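Local coordinates for hypothetical protein PAE2307 (PDB 1WVQ) that belongs to a family of adenosine-specific kinases and carries a stably phosphorylated histidine, at the interface of chains A and B. Residues are numbered along the deposited sequence; one frame, centred on the assembly and turned at random. Chains: chain A/B, hypothetical protein PAE2307.

Contact 1 and contact 2 belong to the same interface of chains A and B, with the centres of their C-alpha atoms about 24 Å apart. They share no residues. Contact 1 sets two loops of chain A against helix 96-104 and strand 111-116 of chain B, mixing apolar packing with polar links to backbone groups. Contact 2 is an apolar cluster in which the first strands, 7-13 in A and 7-12 in B, approach each other. Two separated footholds may limit rocking of one subunit on the other. The deposited assembly has six copies; the structure alone does not show that this is the form in solution.

Contact 1: the interface of chains A and B. Residues chain A 27, 107, 109-110; chain B 96, 100, 104, 112, 115.
A:Val110 and A:His27 pack against chain B on either side of B:Leu100. The CG1 branch of A:Val110 meets CG2 of B:Ile112 at 3.6 Å, the two side chains lying roughly perpendicular. The same methyl also faces CD2 of B:Leu100 and, farther off, CB of B:Ala115, so one valine branch fits among three partners. A:Val110 gives up 47 Å² of its surface here, more than any other residue in the patch.

The imidazole of A:His27 is turned by its first torsion (chi1 79°), which sets CG between the backbone N and the carbonyl carbon and carries the ring over toward helix 96-104. Its CE1 touches CD1 of B:Leu100 at 3.3 Å, the two side chains arriving from opposite directions. NE2 of A:His27 reaches CB of B:Pro96 at 3.4 Å. On one face of the ring sits the B:Ala115 methyl, CB, 4.1 Å above the plane and displaced toward the rim. B:Leu100 is thus divided between neighbours: CD1 packs against the histidine and lies beside the carbonyl O of A:Pro107, while CD2 packs against the valine.

The polar links involve backbone groups: carbonyls of chain A and, through a water, the N and O of B:Ile112. B:Lys104 stretches an extended chain along the patch and brings its terminal amine nitrogen, NZ, to 2.9 Å from the carbonyl O of A:Val109. That oxygen sits alongside the end of the chain and not beyond it, which fits a weak hydrogen bond. Water 1 bridges the next carbonyl, lying 2.7 Å from A:Val110 O. On the other side it takes up B:Ile112 N at 3.0 Å, almost straight (174° at the hydrogen), and also approaches B:Ile112 O. The water therefore mediates between two carbonyl oxygens that face each other across the boundary.

In the fold, A:Pro107, A:Val109 and A:Val110 belong to the loop joining helix 96-104 to strand 111-116, and A:His27 follows strand 20-25. They dock on that same helix and strand of chain B.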
ATOM      1  N   HIS A  27       6.668  17.149   4.484  1.00  8.98           N
ATOM      2  CA  HIS A  27       7.148  17.720   5.736  1.00  9.00           C
ATOM      3  C   HIS A  27       8.458  17.024   6.079  1.00  8.99           C
ATOM      4  O   HIS A  27       8.696  15.907   5.638  1.00  9.27           O
ATOM      5  CB  HIS A  27       6.129  17.523   6.869  1.00 11.06           C
ATOM      6  CG  HIS A  27       6.131  16.149   7.459  1.00 11.28           C
ATOM      7  ND1 HIS A  27       5.607  15.057   6.803  1.00 13.72           N
ATOM      8  CD2 HIS A  27       6.570  15.695   8.658  1.00 10.73           C
ATOM      9  CE1 HIS A  27       5.720  13.989   7.572  1.00 10.97           C
ATOM     10  NE2 HIS A  27       6.298  14.350   8.705  1.00 13.41           N
ATOM     11  N   PRO A 107       6.643   8.225   3.532  1.00  9.49           N
ATOM     12  CA  PRO A 107       6.034   8.697   4.779  1.00 10.62           C
ATOM     13  C   PRO A 107       5.886  10.210   4.962  1.00 10.47           C
ATOM     14  O   PRO A 107       4.916  10.661   5.563  1.00 14.21           O
ATOM     15  CB  PRO A 107       6.909   8.053   5.849  1.00  9.44           C
ATOM     16  CG  PRO A 107       7.271   6.739   5.206  1.00 10.28           C
ATOM     17  CD  PRO A 107       7.653   7.188   3.806  1.00 10.01           C
ATOM     18  N   VAL A 109       5.362  12.453   2.592  1.00  8.45           N
ATOM     19  CA  VAL A 109       4.377  12.982   1.649  1.00  8.77           C
ATOM     20  C   VAL A 109       2.945  12.860   2.148  1.00  8.62           C
ATOM     21  O   VAL A 109       2.511  11.781   2.535  1.00 10.71           O
ATOM     22  CB  VAL A 109       4.495  12.271   0.271  1.00  9.68           C
ATOM     23  CG1 VAL A 109       3.369  12.723  -0.661  1.00 10.04           C
ATOM     24  CG2 VAL A 109       5.847  12.579  -0.358  1.00  9.25           C
ATOM     25  N   VAL A 110       2.218  13.977   2.142  1.00  8.40           N
ATOM     26  CA  VAL A 110       0.828  13.973   2.586  1.00  8.69           C
ATOM     27  C   VAL A 110      -0.162  14.413   1.512  1.00  7.84           C
ATOM     28  O   VAL A 110      -1.345  14.083   1.594  1.00  9.37           O
ATOM     29  CB  VAL A 110       0.633  14.858   3.847  1.00  9.30           C
ATOM     30  CG1 VAL A 110       1.206  14.143   5.068  1.00 10.91           C
ATOM     31  CG2 VAL A 110       1.311  16.206   3.658  1.00 10.25           C
TER
ATOM     32  N   PRO B  96       5.294  12.225  12.958  1.00  9.60           N
ATOM     33  CA  PRO B  96       4.347  11.889  11.895  1.00  9.27           C
ATOM     34  C   PRO B  96       4.809  10.762  10.973  1.00  8.94           C
ATOM     35  O   PRO B  96       3.998   9.934  10.568  1.00  8.70           O
ATOM     36  CB  PRO B  96       4.170  13.214  11.166  1.00 10.10           C
ATOM     37  CG  PRO B  96       4.241  14.203  12.295  1.00  9.56           C
ATOM     38  CD  PRO B  96       5.432  13.689  13.095  1.00 10.84           C
ATOM     39  N   LEU B 100       2.097   8.128   9.621  1.00  9.24           N
ATOM     40  CA  LEU B 100       1.413   8.587   8.417  1.00  8.97           C
ATOM     41  C   LEU B 100       0.925   7.567   7.398  1.00  8.63           C
ATOM     42  O   LEU B 100      -0.192   7.692   6.900  1.00  9.50           O
ATOM     43  CB  LEU B 100       2.248   9.671   7.719  1.00  8.80           C
ATOM     44  CG  LEU B 100       2.028  11.063   8.336  1.00  8.47           C
ATOM     45  CD1 LEU B 100       3.087  12.036   7.859  1.00  8.61           C
ATOM     46  CD2 LEU B 100       0.627  11.565   7.969  1.00 10.06           C
ATOM     47  N   LYS B 104      -2.903   7.039   6.093  1.00  9.63           N
ATOM     48  CA  LYS B 104      -3.261   7.127   4.678  1.00  9.35           C
ATOM     49  C   LYS B 104      -4.085   5.930   4.231  1.00 10.76           C
ATOM     50  O   LYS B 104      -4.961   6.054   3.374  1.00 11.48           O
ATOM     51  CB  LYS B 104      -2.011   7.174   3.797  1.00 10.64           C
ATOM     52  CG  LYS B 104      -1.126   8.386   3.950  1.00  9.86           C
ATOM     53  CD  LYS B 104       0.125   8.182   3.119  1.00 10.86           C
ATOM     54  CE  LYS B 104       1.156   9.249   3.403  1.00  9.49           C
ATOM     55  NZ  LYS B 104       2.446   8.915   2.733  1.00  9.49           N
ATOM     56  N   ILE B 112      -5.137  14.424   3.753  1.00  8.98           N
ATOM     57  CA  ILE B 112      -4.312  14.811   4.893  1.00  9.07           C
ATOM     58  C   ILE B 112      -3.801  16.188   4.480  1.00  9.40           C
ATOM     59  O   ILE B 112      -2.998  16.309   3.561  1.00 10.26           O
ATOM     60  CB  ILE B 112      -3.126  13.855   5.131  1.00  9.46           C
ATOM     61  CG1 ILE B 112      -3.648  12.463   5.518  1.00 10.01           C
ATOM     62  CG2 ILE B 112      -2.228  14.423   6.237  1.00 10.08           C
ATOM     63  CD1 ILE B 112      -2.558  11.421   5.735  1.00 10.58           C
ATOM     64  N   ALA B 115       0.923  17.739   8.266  1.00  8.27           N
ATOM     65  CA  ALA B 115       1.564  16.916   9.285  1.00  8.36           C
ATOM     66  C   ALA B 115       2.764  17.792   9.598  1.00  9.47           C
ATOM     67  O   ALA B 115       3.682  17.903   8.790  1.00  9.34           O
ATOM     68  CB  ALA B 115       2.001  15.583   8.696  1.00  8.52           C
TER
HETATM   69  O   HOH W   1      -3.941  14.569   1.050  1.00  9.49           O

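Contact 2: the interface of chains A and B. Residues chain A 6, 8; chain B 8, 10.
The phenyl rings of A:Phe8 and B:Phe8 meet edge to face, with planes 64° apart and centroids separated by 5.2 Å. A:Phe8 supplies the edge: its CZ stands 3.9 Å above the B:Phe8 plane, over the ring centre. CE2 of A:Phe8 leans toward the rim instead, near CE2 of B:Phe8. That face of B:Phe8 takes the aromatic edge, while A:Ile6 comes in on the same side of the plane but beside the ring's attachment point.

A:Ile6 works as a fork. With chi1 at 51°, CG1 falls between the backbone N and the carbonyl carbon and points CD1 at the CB end of B:Phe8, the two side chains crossing at about a right angle. The modelled approach of CD1 is too close, and its detail is doubtful. The firmer packing comes from the other branch: CG2 of A:Ile6 lies 3.5 Å from CD2 of B:Leu10. The leucine's second methyl is close behind, and here the two side chains run past each other in opposite directions.

B:Phe8 and B:Leu10 both lie on strand 7-12 of chain B, facing A:Phe8 in strand 7-13 and A:Ile6 just ahead of it. By shielding these hydrocarbon groups from water, the cluster likely fastens the N-terminal segments of the two subunits together and so contributes to assembly.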
ATOM      1  N   ILE A   6      -6.204  37.812   3.656  1.00 26.38           N
ATOM      2  CA  ILE A   6      -5.838  36.691   2.796  1.00 25.03           C
ATOM      3  C   ILE A   6      -5.780  37.108   1.326  1.00 23.98           C
ATOM      4  O   ILE A   6      -6.792  37.493   0.732  1.00 25.09           O
ATOM      5  CB  ILE A   6      -6.835  35.538   2.972  1.00 25.65           C
ATOM      6  CG1 ILE A   6      -8.257  36.067   2.825  1.00 27.35           C
ATOM      7  CG2 ILE A   6      -6.652  34.897   4.340  1.00 26.00           C
ATOM      8  CD1 ILE A   6      -9.321  35.111   3.271  1.00 27.08           C
ATOM      9  N   PHE A   8      -4.802  36.127  -2.663  1.00 19.07           N
ATOM     10  CA  PHE A   8      -4.645  35.021  -3.605  1.00 19.76           C
ATOM     11  C   PHE A   8      -3.755  35.410  -4.779  1.00 20.85           C
ATOM     12  O   PHE A   8      -3.916  36.483  -5.368  1.00 21.50           O
ATOM     13  CB  PHE A   8      -6.013  34.572  -4.116  1.00 18.98           C
ATOM     14  CG  PHE A   8      -6.894  34.010  -3.049  1.00 20.42           C
ATOM     15  CD1 PHE A   8      -6.569  32.812  -2.425  1.00 19.44           C
ATOM     16  CD2 PHE A   8      -8.042  34.689  -2.645  1.00 20.83           C
ATOM     17  CE1 PHE A   8      -7.372  32.293  -1.423  1.00 20.28           C
ATOM     18  CE2 PHE A   8      -8.857  34.178  -1.640  1.00 21.03           C
ATOM     19  CZ  PHE A   8      -8.522  32.981  -1.024  1.00 20.76           C
TER
ATOM     20  N   PHE B   8     -13.939  33.607   3.809  1.00 19.98           N
ATOM     21  CA  PHE B   8     -12.739  32.863   4.176  1.00 19.78           C
ATOM     22  C   PHE B   8     -12.316  33.277   5.581  1.00 19.75           C
ATOM     23  O   PHE B   8     -12.400  34.456   5.949  1.00 21.12           O
ATOM     24  CB  PHE B   8     -11.606  33.154   3.194  1.00 19.23           C
ATOM     25  CG  PHE B   8     -11.874  32.690   1.789  1.00 19.37           C
ATOM     26  CD1 PHE B   8     -11.771  31.342   1.453  1.00 19.58           C
ATOM     27  CD2 PHE B   8     -12.227  33.600   0.798  1.00 19.88           C
ATOM     28  CE1 PHE B   8     -12.007  30.914   0.142  1.00 19.13           C
ATOM     29  CE2 PHE B   8     -12.466  33.181  -0.508  1.00 20.94           C
ATOM     30  CZ  PHE B   8     -12.357  31.836  -0.838  1.00 20.24           C
ATOM     31  N   LEU B  10      -9.318  32.420   8.889  1.00 16.60           N
ATOM     32  CA  LEU B  10      -8.009  31.880   9.210  1.00 17.70           C
ATOM     33  C   LEU B  10      -8.057  31.320  10.624  1.00 17.87           C
ATOM     34  O   LEU B  10      -8.458  32.005  11.568  1.00 19.47           O
ATOM     35  CB  LEU B  10      -6.938  32.966   9.120  1.00 18.31           C
ATOM     36  CG  LEU B  10      -6.656  33.522   7.727  1.00 20.72           C
ATOM     37  CD1 LEU B  10      -5.597  34.603   7.826  1.00 22.51           C
ATOM     38  CD2 LEU B  10      -6.194  32.401   6.800  1.00 22.02           C
TER